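Side-chain contacts in uncharacterized protein (Legionella pneumophila subsp. pneumophila, PDB 5L0L), which is of unknown function but belongs to the HIT-like family, so it may bind or hydrolyse nucleotides, and is one piece of a longer, probably membrane-bound protein: residues Ile53-Glu58 with Arg69-Ser74; Ile29-Arg32 with His36-Val39; Ala143-Arg148 with Leu179-Ala184; Glu91-Ile96 with Lys187-Glu192; Asp45-Arg50 with Asp157-Asn162. All coordinates share one frame; numbering follows the deposited sequence. Where two conformers were deposited one is given.

Contact 1: Ile53-Glu58 with Arg69-Ser74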
# COMPACT_ATOMS: atom_id res chain seq x y z
N ILE A 53 8.82 -2.73 5.57
CA ILE A 53 9.70 -1.73 5.01
C ILE A 53 9.48 -0.52 5.90
O ILE A 53 8.33 -0.06 6.04
CB ILE A 53 9.32 -1.39 3.56
CG1 ILE A 53 9.37 -2.65 2.71
CG2 ILE A 53 10.23 -0.27 3.03
CD1 ILE A 53 8.99 -2.44 1.25
N ARG A 54 10.57 -0.05 6.52
CA ARG A 54 10.49 0.97 7.55
C ARG A 54 11.48 2.11 7.32
O ARG A 54 12.64 1.89 6.96
CB ARG A 54 10.70 0.32 8.93
CG ARG A 54 10.84 1.30 10.10
CD ARG A 54 12.28 1.63 10.33
NE ARG A 54 12.51 2.45 11.53
CZ ARG A 54 12.81 1.98 12.75
NH1 ARG A 54 12.93 0.67 13.01
NH2 ARG A 54 13.01 2.84 13.73
N TYR A 55 11.00 3.33 7.53
CA TYR A 55 11.85 4.51 7.40
C TYR A 55 12.64 4.64 8.69
O TYR A 55 12.04 4.78 9.76
CB TYR A 55 10.96 5.73 7.20
CG TYR A 55 11.67 7.06 7.21
CD1 TYR A 55 12.82 7.26 6.45
CD2 TYR A 55 11.15 8.13 7.94
CE1 TYR A 55 13.47 8.51 6.46
CE2 TYR A 55 11.79 9.38 7.94
CZ TYR A 55 12.96 9.55 7.21
OH TYR A 55 13.59 10.80 7.19
N LEU A 56 13.96 4.61 8.58
CA LEU A 56 14.85 4.74 9.73
C LEU A 56 15.09 6.21 10.10
O LEU A 56 14.79 6.63 11.20
CB LEU A 56 16.20 4.05 9.43
CG LEU A 56 16.16 2.56 9.17
CD1 LEU A 56 17.45 2.07 8.47
CD2 LEU A 56 15.94 1.83 10.48
N ASN A 57 15.63 6.95 9.15
CA ASN A 57 16.05 8.33 9.40
C ASN A 57 16.54 9.00 8.13
O ASN A 57 16.73 8.35 7.10
CB ASN A 57 17.20 8.35 10.44
CG ASN A 57 18.47 7.74 9.91
OD1 ASN A 57 18.50 6.59 9.48
ND2 ASN A 57 19.55 8.50 9.95
N GLU A 58 16.80 10.30 8.24
CA GLU A 58 17.33 11.11 7.16
C GLU A 58 18.73 11.58 7.59
O GLU A 58 18.93 11.94 8.75
CB GLU A 58 16.38 12.29 6.93
CG GLU A 58 16.92 13.41 6.07
CD GLU A 58 17.79 14.39 6.84
OE1 GLU A 58 17.37 14.80 7.96
OE2 GLU A 58 18.87 14.76 6.32
N ARG A 69 5.47 11.70 14.46
CA ARG A 69 5.41 12.99 13.82
C ARG A 69 4.85 12.86 12.42
O ARG A 69 4.86 11.73 11.86
CB ARG A 69 6.80 13.64 13.79
CG ARG A 69 7.86 12.91 12.98
CD ARG A 69 9.01 13.87 12.65
NE ARG A 69 10.15 13.25 11.97
CZ ARG A 69 10.25 13.05 10.66
NH1 ARG A 69 9.24 13.36 9.82
NH2 ARG A 69 11.39 12.54 10.16
N PRO A 70 4.40 13.98 11.84
CA PRO A 70 4.11 13.94 10.43
C PRO A 70 5.34 13.60 9.59
O PRO A 70 6.48 13.99 9.94
CB PRO A 70 3.67 15.40 10.11
CG PRO A 70 3.21 15.96 11.42
CD PRO A 70 4.14 15.32 12.43
N TYR A 71 5.08 12.93 8.48
CA TYR A 71 6.12 12.59 7.53
C TYR A 71 5.97 13.49 6.32
O TYR A 71 4.87 13.81 5.88
CB TYR A 71 6.10 11.07 7.16
CG TYR A 71 6.36 10.26 8.39
CD1 TYR A 71 7.63 10.24 8.97
CD2 TYR A 71 5.34 9.59 9.03
CE1 TYR A 71 7.86 9.57 10.16
CE2 TYR A 71 5.56 8.90 10.19
CZ TYR A 71 6.80 8.92 10.78
OH TYR A 71 6.99 8.25 11.96
N THR A 72 7.11 13.87 5.77
CA THR A 72 7.15 14.74 4.61
C THR A 72 6.85 13.92 3.37
O THR A 72 6.98 12.69 3.37
CB THR A 72 8.53 15.40 4.44
OG1 THR A 72 9.52 14.45 4.05
CG2 THR A 72 8.97 16.07 5.74
N VAL A 73 6.50 14.62 2.31
CA VAL A 73 6.29 13.96 1.03
C VAL A 73 7.55 13.21 0.55
O VAL A 73 7.42 12.12 -0.01
CB VAL A 73 5.73 14.91 -0.04
CG1 VAL A 73 6.73 15.97 -0.47
CG2 VAL A 73 5.27 14.11 -1.25
N SER A 74 8.75 13.76 0.78
CA SER A 74 9.97 13.03 0.38
C SER A 74 10.13 11.71 1.14
O SER A 74 10.58 10.72 0.56
CB SER A 74 11.23 13.83 0.63
OG SER A 74 11.09 15.10 0.05
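Tyr55 and Tyr71 mark the nearest backbone approach, their CA atoms 9.9 Å apart, so strand residues Ile53-Glu58 meet the loop Arg69-Thr72 through long side chains alone. With CG turned opposite its backbone N (chi1 173°), Tyr55 sends its ring across the gap. Arg69 arrives at the rim of that ring rather than over it: Arg69 NH2 lies in the ring plane, 3.9 Å from Tyr55 CE2, and ring and guanidinium planes stand 82° apart. The two polar ends share Glu75, whose OE2 is hydrogen-bonded by Tyr55 OH and salt-bridged by Arg69 NH2. Tyr55 belongs to the antiparallel sheet of this HIT-related domain; just beyond it, Leu56 and Asn57 both face His36 in a classic beta bulge. Tyr71 completes the cluster, its CE1 4.2 Å from Tyr55 CD2 at the ring edge. The same CE1 also sits above the rim of one guanidinium face of Arg69. Arg69 NH1 bonds Pro70 O at 2.8 Å, which helps hold the guanidinium in place, while Tyr71 OH is tied to Ala66 O. Thr72, a short hydroxyl residue suited to an N-cap, caps the helix that carries Glu75.

Contact 2: Ile29-Arg32 with His36-Val39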
# COMPACT_ATOMS: atom_id res chain seq x y z
N ILE A 29 18.29 0.28 2.54
CA ILE A 29 18.15 0.91 1.23
C ILE A 29 18.08 2.42 1.45
O ILE A 29 17.26 2.89 2.24
CB ILE A 29 16.93 0.37 0.48
CG1 ILE A 29 17.02 -1.18 0.49
CG2 ILE A 29 16.84 1.02 -0.91
CD1 ILE A 29 16.05 -2.00 -0.33
N THR A 30 18.97 3.16 0.75
CA THR A 30 19.05 4.62 0.86
C THR A 30 18.52 5.23 -0.43
O THR A 30 18.90 4.80 -1.52
CB THR A 30 20.48 5.09 1.12
OG1 THR A 30 20.91 4.57 2.38
CG2 THR A 30 20.53 6.64 1.18
N VAL A 31 17.63 6.21 -0.28
CA VAL A 31 16.95 6.85 -1.38
C VAL A 31 17.51 8.28 -1.55
O VAL A 31 17.52 9.05 -0.59
CB VAL A 31 15.43 6.96 -1.14
CG1 VAL A 31 14.74 7.67 -2.30
CG2 VAL A 31 14.83 5.57 -0.97
N ARG A 32 18.01 8.57 -2.76
CA ARG A 32 18.49 9.92 -3.17
C ARG A 32 19.56 10.41 -2.22
O ARG A 32 19.55 11.57 -1.82
CB ARG A 32 17.31 10.91 -3.24
CG ARG A 32 16.31 10.60 -4.35
CD ARG A 32 14.95 11.30 -4.21
NE ARG A 32 14.11 10.83 -5.32
CZ ARG A 32 13.12 9.93 -5.25
NH1 ARG A 32 12.68 9.41 -4.10
NH2 ARG A 32 12.49 9.58 -6.39
N HIS A 36 16.97 6.85 4.59
CA HIS A 36 17.41 5.47 4.87
C HIS A 36 16.22 4.62 5.31
O HIS A 36 15.46 5.04 6.21
CB HIS A 36 18.43 5.46 6.00
CG HIS A 36 19.60 6.36 5.77
ND1 HIS A 36 20.52 6.15 4.77
CD2 HIS A 36 19.98 7.50 6.40
CE1 HIS A 36 21.42 7.12 4.79
NE2 HIS A 36 21.12 7.95 5.77
N TYR A 37 16.09 3.44 4.74
CA TYR A 37 14.97 2.50 5.00
C TYR A 37 15.50 1.09 5.28
O TYR A 37 16.50 0.69 4.69
CB TYR A 37 14.03 2.45 3.79
CG TYR A 37 13.44 3.80 3.45
CD1 TYR A 37 14.13 4.68 2.63
CD2 TYR A 37 12.21 4.20 3.97
CE1 TYR A 37 13.62 5.93 2.32
CE2 TYR A 37 11.69 5.46 3.67
CZ TYR A 37 12.41 6.33 2.86
OH TYR A 37 11.91 7.57 2.57
N SER A 38 14.86 0.37 6.21
CA SER A 38 15.15 -1.03 6.46
C SER A 38 14.08 -1.93 5.84
O SER A 38 12.92 -1.54 5.76
CB SER A 38 15.24 -1.34 7.95
OG SER A 38 14.02 -1.15 8.60
N VAL A 39 14.51 -3.07 5.35
CA VAL A 39 13.64 -4.12 4.86
C VAL A 39 13.93 -5.36 5.69
O VAL A 39 15.07 -5.86 5.68
CB VAL A 39 13.88 -4.40 3.37
CG1 VAL A 39 13.01 -5.55 2.91
CG2 VAL A 39 13.67 -3.11 2.54
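Ile29 and Tyr37 form a hydrogen-bonded pair of the beta hairpin made by strands 25-31 and 35-41, in the antiparallel sheet of the HIT-related domain. Two backbone bonds join them, Ile29 N to Tyr37 O and Tyr37 N to Ile29 O, each 2.8 Å; the first is nearly straight at 170°. The hairpin has two unlike sides. Ile29, Val31, Tyr37 and Val39 are all buried and lie against one another beneath helix 73-92, where Val82 and Leu79 lend further apolar surface. Branched aliphatic residues suit such a place, being compact and at ease in a strand. Ile29 CD1 reaches Val39 CG2 at 3.9 Å, and Val31 CG2 presses closer still, 3.5 Å from Tyr37 CE1. Tyr37 is amphipathic enough for the interior because its hydroxyl is hydrogen-bonded to Glu75 O, while its ring meets that of Tyr55 with planes about 40° apart. On the other face the non-hydrogen-bonded pair Thr30 and His36 is partly exposed, and a polar link replaces the apolar packing. Their side chains run side by side in the same direction. Thr30 OG1 stands opposite its carbonyl carbon (chi1 -63°), leaving CG2 to brush the imidazole at 3.6 Å from His36 ND1. The hydroxyl meets the ring at its edge and in plane, Thr30 OG1 and His36 ND1 sharing a 2.9 Å hydrogen bond.

Contact 3: Ala143-Arg148 with Leu179-Ala184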
# COMPACT_ATOMS: atom_id res chain seq x y z
N ALA A 143 12.13 -23.26 -1.06
CA ALA A 143 12.20 -24.66 -0.61
C ALA A 143 12.21 -24.78 0.91
O ALA A 143 12.98 -24.11 1.62
CB ALA A 143 13.40 -25.39 -1.24
N GLY A 144 11.29 -25.59 1.42
CA GLY A 144 11.14 -25.87 2.86
C GLY A 144 10.22 -24.87 3.56
O GLY A 144 9.98 -25.00 4.76
N VAL A 145 9.69 -23.88 2.83
CA VAL A 145 8.89 -22.83 3.50
C VAL A 145 7.56 -22.66 2.74
O VAL A 145 7.51 -21.98 1.72
CB VAL A 145 9.64 -21.48 3.55
CG1 VAL A 145 8.90 -20.52 4.49
CG2 VAL A 145 11.11 -21.62 3.95
N PRO A 146 6.47 -23.24 3.25
CA PRO A 146 5.17 -23.03 2.61
C PRO A 146 4.81 -21.55 2.70
O PRO A 146 5.13 -20.89 3.69
CB PRO A 146 4.19 -23.84 3.48
CG PRO A 146 5.03 -24.64 4.38
CD PRO A 146 6.40 -24.10 4.44
N LEU A 147 4.17 -21.05 1.66
CA LEU A 147 3.77 -19.65 1.63
C LEU A 147 2.87 -19.28 2.81
O LEU A 147 3.10 -18.28 3.48
CB LEU A 147 3.07 -19.34 0.30
CG LEU A 147 2.65 -17.86 0.12
CD1 LEU A 147 3.88 -16.97 -0.00
CD2 LEU A 147 1.73 -17.72 -1.10
N ARG A 148 1.86 -20.13 3.05
CA ARG A 148 0.82 -19.89 4.04
C ARG A 148 -0.02 -18.66 3.69
O ARG A 148 0.14 -18.07 2.60
CB ARG A 148 1.42 -19.79 5.47
CG ARG A 148 2.23 -21.02 5.85
CD ARG A 148 3.08 -20.65 7.05
NE ARG A 148 3.76 -21.79 7.59
CZ ARG A 148 5.07 -22.04 7.50
NH1 ARG A 148 5.94 -21.26 6.88
NH2 ARG A 148 5.49 -23.17 8.05
N LEU A 179 12.95 -19.55 8.68
CA LEU A 179 13.31 -18.12 8.68
C LEU A 179 14.66 -17.93 7.99
O LEU A 179 14.81 -17.06 7.12
CB LEU A 179 13.36 -17.57 10.09
CG LEU A 179 13.87 -16.13 10.26
CD1 LEU A 179 13.03 -15.14 9.45
CD2 LEU A 179 13.87 -15.80 11.75
N LYS A 180 15.62 -18.75 8.37
CA LYS A 180 16.95 -18.66 7.75
C LYS A 180 16.90 -18.89 6.23
O LYS A 180 17.54 -18.16 5.47
CB LYS A 180 17.92 -19.64 8.41
CG LYS A 180 18.33 -19.22 9.80
CD LYS A 180 19.45 -20.18 10.28
CE LYS A 180 19.29 -20.78 11.65
NZ LYS A 180 20.17 -20.14 12.67
N ALA A 181 16.13 -19.88 5.78
CA ALA A 181 15.99 -20.18 4.35
C ALA A 181 15.33 -19.00 3.60
O ALA A 181 15.75 -18.62 2.53
CB ALA A 181 15.17 -21.45 4.15
N CYS A 182 14.24 -18.50 4.16
CA CYS A 182 13.47 -17.41 3.53
C CYS A 182 14.34 -16.16 3.37
O CYS A 182 14.40 -15.53 2.32
CB CYS A 182 12.27 -17.09 4.37
SG CYS A 182 11.06 -16.06 3.52
N LEU A 183 15.04 -15.83 4.46
CA LEU A 183 15.97 -14.69 4.53
C LEU A 183 17.04 -14.78 3.46
O LEU A 183 17.24 -13.85 2.68
CB LEU A 183 16.67 -14.63 5.89
CG LEU A 183 16.01 -14.01 7.11
CD1 LEU A 183 16.83 -14.24 8.37
CD2 LEU A 183 15.81 -12.52 6.94
N ALA A 184 17.71 -15.93 3.40
CA ALA A 184 18.77 -16.14 2.40
C ALA A 184 18.23 -15.94 0.99
O ALA A 184 18.91 -15.32 0.15
CB ALA A 184 19.37 -17.54 2.58
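Val145 O, on the residue whose side chain meets Ala181, accepts a hydrogen bond from Tyr49 OH; the same hydroxyl also bonds Ile142 N, so Tyr49 fastens two points of this loop. No hydrogen bond joins 143-148 to 179-184 themselves, and what passes between them is apolar. With CG1 anti to the backbone N (chi1 -169°), Val145 leaves CG2 opposite its carbonyl carbon and aimed at the helix, 4.1 Å from Ala181 CB. Val145 CG2 also comes within 4.4 Å of Cys182 N, so the valine rests on the helix surface between two successive residues. Ala181 suits this place because a lone methyl leaves room for the incoming loop, and the valine, branched but short, fills the remaining distance. Ala143 O lies 4.3 Å from the same Ala181 CB at the exposed margin. Between these two loop residues Gly144 adopts a positive phi of 89°, a turn that glycine takes easily. Pro146 CG lies over the rim of one face of the Arg148 guanidinium, which salt-bridges Glu178 of the same helix. The loop thus rests against one side of helix 176-194, whose Leu179, Cys182 and Leu183 pack on Leu41 of strand 35-41.

Contact 4: Glu91-Ile96 with Lys187-Glu192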
# COMPACT_ATOMS: atom_id res chain seq x y z
N GLU A 91 7.66 -10.86 -7.30
CA GLU A 91 7.40 -11.23 -8.70
C GLU A 91 8.36 -12.35 -9.15
O GLU A 91 7.92 -13.34 -9.73
CB GLU A 91 7.55 -10.00 -9.63
CG GLU A 91 7.08 -10.22 -11.07
CD GLU A 91 5.57 -10.12 -11.24
OE1 GLU A 91 5.07 -10.83 -12.17
OE2 GLU A 91 4.88 -9.32 -10.52
N LYS A 92 9.65 -12.22 -8.84
CA LYS A 92 10.65 -13.24 -9.20
C LYS A 92 10.51 -14.57 -8.46
O LYS A 92 11.12 -15.57 -8.84
CB LYS A 92 12.04 -12.72 -8.90
CG LYS A 92 12.57 -11.73 -9.89
CD LYS A 92 13.78 -11.08 -9.28
CE LYS A 92 14.98 -12.00 -9.34
NZ LYS A 92 16.13 -11.31 -8.76
N LEU A 93 9.81 -14.55 -7.34
CA LEU A 93 9.40 -15.77 -6.63
C LEU A 93 8.12 -16.41 -7.17
O LEU A 93 7.80 -17.53 -6.76
CB LEU A 93 9.25 -15.49 -5.13
CG LEU A 93 10.53 -15.16 -4.39
CD1 LEU A 93 10.21 -14.57 -3.03
CD2 LEU A 93 11.42 -16.41 -4.27
N GLY A 94 7.43 -15.76 -8.10
CA GLY A 94 6.22 -16.27 -8.70
C GLY A 94 4.97 -15.94 -7.94
O GLY A 94 3.92 -16.60 -8.13
N LEU A 95 5.04 -14.91 -7.09
CA LEU A 95 3.91 -14.54 -6.22
C LEU A 95 3.18 -13.31 -6.70
O LEU A 95 3.77 -12.42 -7.34
CB LEU A 95 4.45 -14.27 -4.81
CG LEU A 95 5.15 -15.50 -4.19
CD1 LEU A 95 5.93 -15.11 -2.96
CD2 LEU A 95 4.11 -16.55 -3.87
N ILE A 96 1.90 -13.23 -6.34
CA ILE A 96 1.12 -11.99 -6.51
C ILE A 96 1.57 -11.07 -5.37
O ILE A 96 1.61 -11.49 -4.23
CB ILE A 96 -0.38 -12.27 -6.33
CG1 ILE A 96 -0.90 -13.10 -7.48
CG2 ILE A 96 -1.16 -10.95 -6.15
CD1 ILE A 96 -2.26 -13.71 -7.18
N LYS A 187 17.46 -12.20 0.25
CA LYS A 187 18.74 -11.50 0.01
C LYS A 187 19.29 -11.78 -1.39
O LYS A 187 19.67 -10.86 -2.10
CB LYS A 187 19.78 -11.87 1.06
CG LYS A 187 19.50 -11.30 2.43
CD LYS A 187 20.49 -11.82 3.44
CE LYS A 187 20.16 -11.36 4.85
NZ LYS A 187 21.11 -11.92 5.85
N LEU A 188 19.30 -13.04 -1.79
CA LEU A 188 19.79 -13.42 -3.09
C LEU A 188 18.97 -12.83 -4.23
O LEU A 188 19.54 -12.27 -5.18
CB LEU A 188 19.91 -14.94 -3.23
CG LEU A 188 20.45 -15.42 -4.58
CD1 LEU A 188 21.83 -14.86 -4.85
CD2 LEU A 188 20.48 -16.95 -4.61
N LYS A 189 17.64 -12.93 -4.14
CA LYS A 189 16.80 -12.40 -5.21
C LYS A 189 16.96 -10.88 -5.30
O LYS A 189 16.99 -10.33 -6.40
CB LYS A 189 15.33 -12.81 -5.03
CG LYS A 189 15.05 -14.30 -5.20
CD LYS A 189 15.49 -14.83 -6.53
CE LYS A 189 15.06 -16.27 -6.82
NZ LYS A 189 15.88 -16.68 -8.00
N LEU A 190 17.08 -10.20 -4.17
CA LEU A 190 17.29 -8.76 -4.18
C LEU A 190 18.64 -8.40 -4.78
O LEU A 190 18.74 -7.50 -5.64
CB LEU A 190 17.15 -8.20 -2.77
CG LEU A 190 17.38 -6.69 -2.62
CD1 LEU A 190 16.46 -5.88 -3.50
CD2 LEU A 190 17.25 -6.32 -1.15
N ALA A 191 19.68 -9.14 -4.37
CA ALA A 191 21.03 -8.87 -4.87
C ALA A 191 21.07 -9.11 -6.38
O ALA A 191 21.68 -8.31 -7.11
CB ALA A 191 22.07 -9.70 -4.14
N GLU A 192 20.41 -10.17 -6.85
CA GLU A 192 20.33 -10.42 -8.30
C GLU A 192 19.62 -9.29 -9.02
O GLU A 192 20.05 -8.83 -10.09
CB GLU A 192 19.63 -11.74 -8.59
CG GLU A 192 20.49 -12.95 -8.26
CD GLU A 192 19.77 -14.27 -8.25
OE1 GLU A 192 18.53 -14.33 -8.26
OE2 GLU A 192 20.45 -15.31 -8.19
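At the C-terminal end of helix 73-92, Lys92 and Leu93 reach across to Lys189 on helix 176-194. In one of its two conformers Lys92 bends at chi3 (77°), which brings its ammonium to the neighbouring helix. There Lys92 NZ bonds Lys189 O at 2.7 Å, in the carbonyl plane and on a lone pair, though this bond and the pairing with Glu192 may be only part-time. Lysine suits the task, since its long flexible chain can span segments whose nearest CA atoms, those of Lys92 and Lys189, are 7.4 Å apart. Its methylenes serve too: Lys92 CE rests 4.0 Å from Lys189 CD as the chains pass at a slant. Glu192, about one turn on, probably offsets the two like charges. Glu192 OE1 pairs with Lys189 NZ at 3.6 Å and, over a long 3.9 Å, with Lys92 NZ. Beside this polar network Leu93 CD2 lies 4.3 Å from Lys189 CG, and Leu93 also packs on Met185 and Phe186. Leu190, its CB directed away from 91-96, packs on Met86 and Val89. At Gly94, positive phi and two backbone bonds back into the last turn, one from Gly94 N to Glu91 O (3.0 Å), make a Schellman motif.

Contact 5: Asp45-Arg50 with Asp157-Asn162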
# COMPACT_ATOMS: atom_id res chain seq x y z
N ASP A 45 5.14 -12.96 12.10
CA ASP A 45 4.19 -13.56 11.19
C ASP A 45 4.91 -13.92 9.89
O ASP A 45 5.30 -13.04 9.13
CB ASP A 45 3.05 -12.57 10.92
CG ASP A 45 1.89 -13.21 10.16
OD1 ASP A 45 1.83 -14.47 10.02
OD2 ASP A 45 1.00 -12.44 9.72
N CYS A 46 5.03 -15.23 9.64
CA CYS A 46 5.68 -15.75 8.44
C CYS A 46 4.75 -15.91 7.26
O CYS A 46 5.23 -16.16 6.15
CB CYS A 46 6.35 -17.10 8.72
SG CYS A 46 5.26 -18.47 9.12
N ARG A 47 3.44 -15.76 7.47
CA ARG A 47 2.49 -15.96 6.37
C ARG A 47 2.78 -15.00 5.21
O ARG A 47 3.05 -13.80 5.42
CB ARG A 47 1.06 -15.74 6.81
CG ARG A 47 0.60 -16.71 7.91
CD ARG A 47 -0.80 -16.40 8.38
NE ARG A 47 -0.86 -15.03 8.86
CZ ARG A 47 -1.90 -14.20 8.72
NH1 ARG A 47 -3.03 -14.59 8.16
NH2 ARG A 47 -1.79 -12.98 9.19
N GLY A 48 2.72 -15.53 3.99
CA GLY A 48 2.96 -14.77 2.79
C GLY A 48 4.39 -14.22 2.64
O GLY A 48 4.61 -13.33 1.83
N TYR A 49 5.32 -14.76 3.41
CA TYR A 49 6.67 -14.22 3.53
C TYR A 49 6.64 -12.71 3.80
O TYR A 49 7.34 -11.94 3.15
CB TYR A 49 7.51 -14.54 2.26
CG TYR A 49 7.49 -15.96 1.73
CD1 TYR A 49 7.33 -17.07 2.58
CD2 TYR A 49 7.64 -16.21 0.39
CE1 TYR A 49 7.32 -18.36 2.08
CE2 TYR A 49 7.69 -17.50 -0.12
CZ TYR A 49 7.52 -18.57 0.71
OH TYR A 49 7.51 -19.83 0.21
N ARG A 50 5.78 -12.27 4.74
CA ARG A 50 5.62 -10.85 5.02
C ARG A 50 6.95 -10.16 5.30
O ARG A 50 7.77 -10.69 6.09
CB ARG A 50 4.75 -10.64 6.25
CG ARG A 50 3.27 -10.67 6.03
CD ARG A 50 2.55 -10.60 7.38
NE ARG A 50 2.58 -9.26 7.95
CZ ARG A 50 1.77 -8.84 8.94
NH1 ARG A 50 0.94 -9.67 9.56
NH2 ARG A 50 1.84 -7.56 9.32
N ASP A 157 -5.45 -11.00 6.37
CA ASP A 157 -5.60 -10.15 7.55
C ASP A 157 -4.24 -9.95 8.19
O ASP A 157 -3.62 -10.91 8.64
CB ASP A 157 -6.60 -10.74 8.55
CG ASP A 157 -7.11 -9.69 9.53
OD1 ASP A 157 -6.31 -8.95 10.19
OD2 ASP A 157 -8.35 -9.54 9.64
N LEU A 158 -3.76 -8.69 8.23
CA LEU A 158 -2.45 -8.38 8.80
C LEU A 158 -2.41 -8.41 10.33
O LEU A 158 -1.32 -8.38 10.90
CB LEU A 158 -1.90 -7.04 8.27
CG LEU A 158 -1.62 -7.05 6.77
CD1 LEU A 158 -1.36 -5.64 6.28
CD2 LEU A 158 -0.44 -7.96 6.36
N ILE A 159 -3.59 -8.48 10.96
CA ILE A 159 -3.80 -8.70 12.38
C ILE A 159 -3.62 -7.39 13.13
O ILE A 159 -2.49 -6.91 13.28
CB ILE A 159 -2.88 -9.77 13.05
CG1 ILE A 159 -2.80 -11.07 12.28
CG2 ILE A 159 -3.39 -10.07 14.48
CD1 ILE A 159 -4.12 -11.74 11.98
N ALA A 160 -4.71 -6.77 13.55
CA ALA A 160 -4.65 -5.58 14.40
C ALA A 160 -4.67 -6.03 15.86
O ALA A 160 -5.37 -6.98 16.19
CB ALA A 160 -5.86 -4.70 14.10
N LYS A 161 -3.90 -5.39 16.72
CA LYS A 161 -3.95 -5.68 18.18
C LYS A 161 -5.32 -5.40 18.78
O LYS A 161 -5.80 -6.14 19.62
CB LYS A 161 -2.91 -4.85 18.93
CG LYS A 161 -1.52 -5.38 18.69
CD LYS A 161 -0.42 -4.59 19.37
CE LYS A 161 0.91 -5.03 18.77
NZ LYS A 161 2.07 -4.85 19.68
N ASN A 162 -5.93 -4.30 18.34
CA ASN A 162 -7.27 -3.90 18.76
C ASN A 162 -8.31 -4.48 17.78
O ASN A 162 -8.31 -4.20 16.58
CB ASN A 162 -7.31 -2.37 18.79
CG ASN A 162 -8.56 -1.79 19.42
OD1 ASN A 162 -9.47 -2.52 19.82
ND2 ASN A 162 -8.62 -0.46 19.50
O HOH W 1 0.67 -5.86 11.36
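Asp157 O receives Arg47 NH2 in a 2.8 Å hydrogen bond, nearly straight at 164°, where two irregular loops of the HIT-related domain meet. Each loop is braced by an Asx turn, in which Asp45 OD1 or Asp157 OD1 accepts from the backbone N two residues on. Next comes Leu158, which serves Arg50 twice. Leu158 CD2 sits over the centre of one guanidinium face, 3.5 Å from Arg50 CZ, while Arg50 NH1 bonds Leu158 O at 2.9 Å. A leucine suits a flat cation here, its apolar branch covering the face and leaving the N-H groups to polar partners at the rim. Ile159 then places CG1 3.8 Å from Arg47 NH2, crossing that side chain at about a right angle. Both arginines share the buried Asp45: Arg47 grips it side-on through NE and NH2, and Arg50 NH1 reaches the anti lone pair of OD2. The carboxylate thus fixes the rotation of Arg47 and probably offsets both positive charges; Ile172 N also bonds Asp45 OD1, and Gln169 OE1 takes Arg47 NH1 and Asp157 N. At the Arg50 rim a water lies in the guanidinium plane, accepting from Arg50 NH2 at 2.9 Å and donating to Leu158 O.

Overall arrangement
Contacts 1 and 2 adjoin within one sheet, their centres 10 Å apart: strands 35-41 and 51-58 bond directly, as from Ser38 N to Arg54 O at 2.8 Å. Contacts 3 and 4 share helix 176-194 and touch through Leu147 and Leu95, while contact 1 lies about 25 Å from contact 4, centre to centre, at the other end of helix 73-92. Tyr49 links contact 5 to contacts 3 and 4, and Gly48 N bonds Leu147 O at 2.8 Å. Contact 5 is also the one beside a sulfate, about 5 Å from the Arg50 side chain; the ion probably came from the crystallisation liquor but may mark a pocket. Arg50 and Leu158 also both touch His130 of strand 128-134.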